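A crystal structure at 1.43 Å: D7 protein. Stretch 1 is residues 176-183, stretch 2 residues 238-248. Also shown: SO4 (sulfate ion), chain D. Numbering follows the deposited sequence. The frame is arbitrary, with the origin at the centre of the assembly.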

# COMPACT_ATOMS: atom_id res chain seq x y z
N ARG A 176 12.37 2.57 18.64
CA ARG A 176 10.97 2.91 18.89
C ARG A 176 10.41 2.11 20.06
O ARG A 176 10.62 0.91 20.17
CB ARG A 176 10.15 2.65 17.63
CG ARG A 176 8.66 2.94 17.77
CD ARG A 176 7.93 2.82 16.44
NE ARG A 176 7.97 1.47 15.86
CZ ARG A 176 7.16 0.48 16.21
NH1 ARG A 176 6.25 0.65 17.17
NH2 ARG A 176 7.26 -0.70 15.61
N ARG A 177 9.67 2.79 20.93
CA ARG A 177 8.96 2.11 22.00
C ARG A 177 7.52 2.63 22.05
O ARG A 177 7.11 3.47 21.24
CB ARG A 177 9.70 2.25 23.34
CG ARG A 177 11.07 1.58 23.35
CD ARG A 177 11.67 1.43 24.73
NE ARG A 177 11.00 0.39 25.51
CZ ARG A 177 11.41 -0.01 26.72
NH1 ARG A 177 12.49 0.54 27.28
NH2 ARG A 177 10.75 -0.96 27.36
N TYR A 178 6.75 2.13 23.01
CA TYR A 178 5.33 2.44 23.08
C TYR A 178 5.00 3.46 24.17
O TYR A 178 3.85 3.57 24.60
CB TYR A 178 4.51 1.14 23.20
CG TYR A 178 4.48 0.40 21.89
CD1 TYR A 178 3.48 0.64 20.97
CD2 TYR A 178 5.50 -0.49 21.55
CE1 TYR A 178 3.46 -0.02 19.74
CE2 TYR A 178 5.50 -1.15 20.32
CZ TYR A 178 4.47 -0.90 19.42
OH TYR A 178 4.43 -1.53 18.20
N LYS A 179 6.00 4.24 24.57
CA LYS A 179 5.80 5.28 25.57
C LYS A 179 4.86 6.34 25.02
O LYS A 179 5.08 6.87 23.92
CB LYS A 179 7.14 5.90 25.95
CG LYS A 179 7.05 6.98 27.03
CD LYS A 179 8.38 7.71 27.21
CE LYS A 179 9.45 6.80 27.79
NZ LYS A 179 9.20 6.51 29.23
N LEU A 180 3.80 6.63 25.77
CA LEU A 180 2.81 7.61 25.35
C LEU A 180 3.08 8.96 26.00
O LEU A 180 2.89 9.13 27.21
CB LEU A 180 1.40 7.11 25.66
CG LEU A 180 1.04 5.74 25.06
CD1 LEU A 180 -0.33 5.29 25.57
CD2 LEU A 180 1.10 5.76 23.53
N THR A 181 3.54 9.92 25.20
CA THR A 181 3.93 11.24 25.71
C THR A 181 2.94 12.34 25.37
O THR A 181 2.98 13.42 25.95
CB THR A 181 5.27 11.66 25.13
OG1 THR A 181 5.15 11.71 23.70
CG2 THR A 181 6.37 10.68 25.54
N GLY A 182 2.07 12.08 24.39
CA GLY A 182 1.18 13.12 23.87
C GLY A 182 1.90 14.31 23.25
O GLY A 182 1.32 15.38 23.12
N SER A 183 3.16 14.13 22.87
CA SER A 183 3.93 15.24 22.30
C SER A 183 3.44 15.54 20.88
O SER A 183 2.93 14.64 20.21
CB SER A 183 5.42 14.92 22.28
OG SER A 183 5.71 13.91 21.34
S SO4 D . 7.34 -0.99 25.29
O1 SO4 D . 6.21 -0.39 25.97
O2 SO4 D . 7.93 -0.03 24.37
O3 SO4 D . 6.90 -2.17 24.54
O4 SO4 D . 8.34 -1.40 26.28
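Stretch 2, residues 238-248: AYDYYVCLVNS

L180 is the apolar centre of the contact: it loses 114 Å² to stretch 2, the largest share of any residue. Its CA-to-CB bond points sideways, but chi1 m and chi2 t bring its end nearer the helix, where CD2 lies 3.5 Å from Y242 CE2 and CD1 lies 3.9 Å from V246 CG1 and 4.2 Å from V243 CG2. Next to it, Y178 CD1 packs 3.8 Å from V246 CG2 and 4.0 Å from Y242 CE1.

These partners recur at spacings of three and four because residues 238-246 are helical, as the i to i+4 bonds from Y242 N to A238 O (3.0 Å) through V246 N to Y242 O (2.9 Å) establish. Stretch 1 has no regular helix or strand. The nearest CA pairs, Y178 CA to V246 CA (7.4 Å), L180 CA to V243 CA (7.1 Å) and G182 CA to Y239 CA (8.1 Å), show that the two chains run in opposite directions.

Polar contacts border this packing. G182 N donates to Y239 OH at 2.9 Å, the sole direct hydrogen bond between the stretches; G182 has phi 61°, a value that favours glycine. Y242 OH reaches stretch 1 through two waters, at 2.8 and 2.7 Å; the first donates to R177 O and accepts from R176 NH1, while the second lies within hydrogen-bonding distance of R177 O (3.0 Å) and K179 O (2.9 Å).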

# COMPACT_ATOMS: atom_id res chain seq x y z
N ALA A 238 -5.39 9.80 14.56
CA ALA A 238 -4.55 8.61 14.60
C ALA A 238 -3.99 8.35 16.00
O ALA A 238 -4.08 7.24 16.51
CB ALA A 238 -3.42 8.72 13.59
N TYR A 239 -3.42 9.39 16.62
CA TYR A 239 -2.86 9.26 17.96
C TYR A 239 -3.86 8.78 18.99
O TYR A 239 -3.51 7.98 19.86
CB TYR A 239 -2.20 10.57 18.41
CG TYR A 239 -1.49 10.41 19.73
CD1 TYR A 239 -0.30 9.67 19.81
CD2 TYR A 239 -2.01 10.95 20.90
CE1 TYR A 239 0.37 9.50 21.02
CE2 TYR A 239 -1.36 10.79 22.11
CZ TYR A 239 -0.17 10.06 22.16
OH TYR A 239 0.47 9.88 23.37
N ASP A 240 -5.11 9.23 18.88
CA ASP A 240 -6.16 8.77 19.79
C ASP A 240 -6.38 7.27 19.71
O ASP A 240 -6.42 6.59 20.74
CB ASP A 240 -7.47 9.52 19.55
CG ASP A 240 -7.32 11.02 19.70
OD1 ASP A 240 -6.65 11.46 20.66
OD2 ASP A 240 -7.89 11.75 18.87
N TYR A 241 -6.47 6.74 18.49
CA TYR A 241 -6.65 5.30 18.30
C TYR A 241 -5.45 4.50 18.78
O TYR A 241 -5.60 3.46 19.41
CB TYR A 241 -6.97 4.97 16.83
CG TYR A 241 -8.26 5.59 16.35
CD1 TYR A 241 -8.26 6.54 15.34
CD2 TYR A 241 -9.47 5.24 16.94
CE1 TYR A 241 -9.45 7.13 14.92
CE2 TYR A 241 -10.67 5.81 16.51
CZ TYR A 241 -10.65 6.75 15.49
OH TYR A 241 -11.82 7.34 15.07
N TYR A 242 -4.26 5.01 18.49
CA TYR A 242 -3.03 4.42 18.96
C TYR A 242 -3.01 4.30 20.50
O TYR A 242 -2.71 3.23 21.03
CB TYR A 242 -1.87 5.27 18.43
CG TYR A 242 -0.48 4.89 18.88
CD1 TYR A 242 0.13 3.71 18.44
CD2 TYR A 242 0.24 5.73 19.71
CE1 TYR A 242 1.42 3.38 18.84
CE2 TYR A 242 1.53 5.41 20.11
CZ TYR A 242 2.11 4.24 19.67
OH TYR A 242 3.39 3.91 20.06
N VAL A 243 -3.34 5.40 21.18
CA VAL A 243 -3.43 5.41 22.65
C VAL A 243 -4.47 4.40 23.13
O VAL A 243 -4.22 3.63 24.08
CB VAL A 243 -3.75 6.83 23.19
CG1 VAL A 243 -4.17 6.76 24.66
CG2 VAL A 243 -2.56 7.74 23.04
N CYS A 244 -5.63 4.38 22.48
CA CYS A 244 -6.67 3.42 22.89
C CYS A 244 -6.19 1.97 22.79
O CYS A 244 -6.45 1.17 23.69
CB CYS A 244 -7.95 3.62 22.09
SG CYS A 244 -8.79 5.14 22.57
N LEU A 245 -5.49 1.64 21.70
CA LEU A 245 -5.00 0.28 21.50
C LEU A 245 -3.90 -0.06 22.50
O LEU A 245 -3.93 -1.13 23.14
CB LEU A 245 -4.49 0.10 20.07
CG LEU A 245 -5.59 0.11 19.01
CD1 LEU A 245 -5.00 0.48 17.65
CD2 LEU A 245 -6.34 -1.21 18.95
N VAL A 246 -2.96 0.86 22.68
CA VAL A 246 -1.82 0.62 23.56
C VAL A 246 -2.26 0.45 25.01
O VAL A 246 -1.76 -0.42 25.72
CB VAL A 246 -0.75 1.72 23.41
CG1 VAL A 246 0.30 1.63 24.54
CG2 VAL A 246 -0.07 1.63 22.04
N ASN A 247 -3.24 1.24 25.44
CA ASN A 247 -3.67 1.20 26.83
C ASN A 247 -4.77 0.18 27.15
O ASN A 247 -5.23 0.10 28.29
CB ASN A 247 -4.05 2.60 27.32
CG ASN A 247 -2.83 3.45 27.64
OD1 ASN A 247 -1.72 2.93 27.78
ND2 ASN A 247 -3.03 4.75 27.78
N SER A 248 -5.12 -0.63 26.16
CA SER A 248 -6.16 -1.65 26.29
C SER A 248 -5.60 -3.02 26.66
O SER A 248 -4.39 -3.23 26.68
CB SER A 248 -6.89 -1.78 24.96
OG SER A 248 -6.09 -2.50 24.03
O HOH W 1 5.63 2.88 18.84
O HOH W 2 5.07 5.60 21.33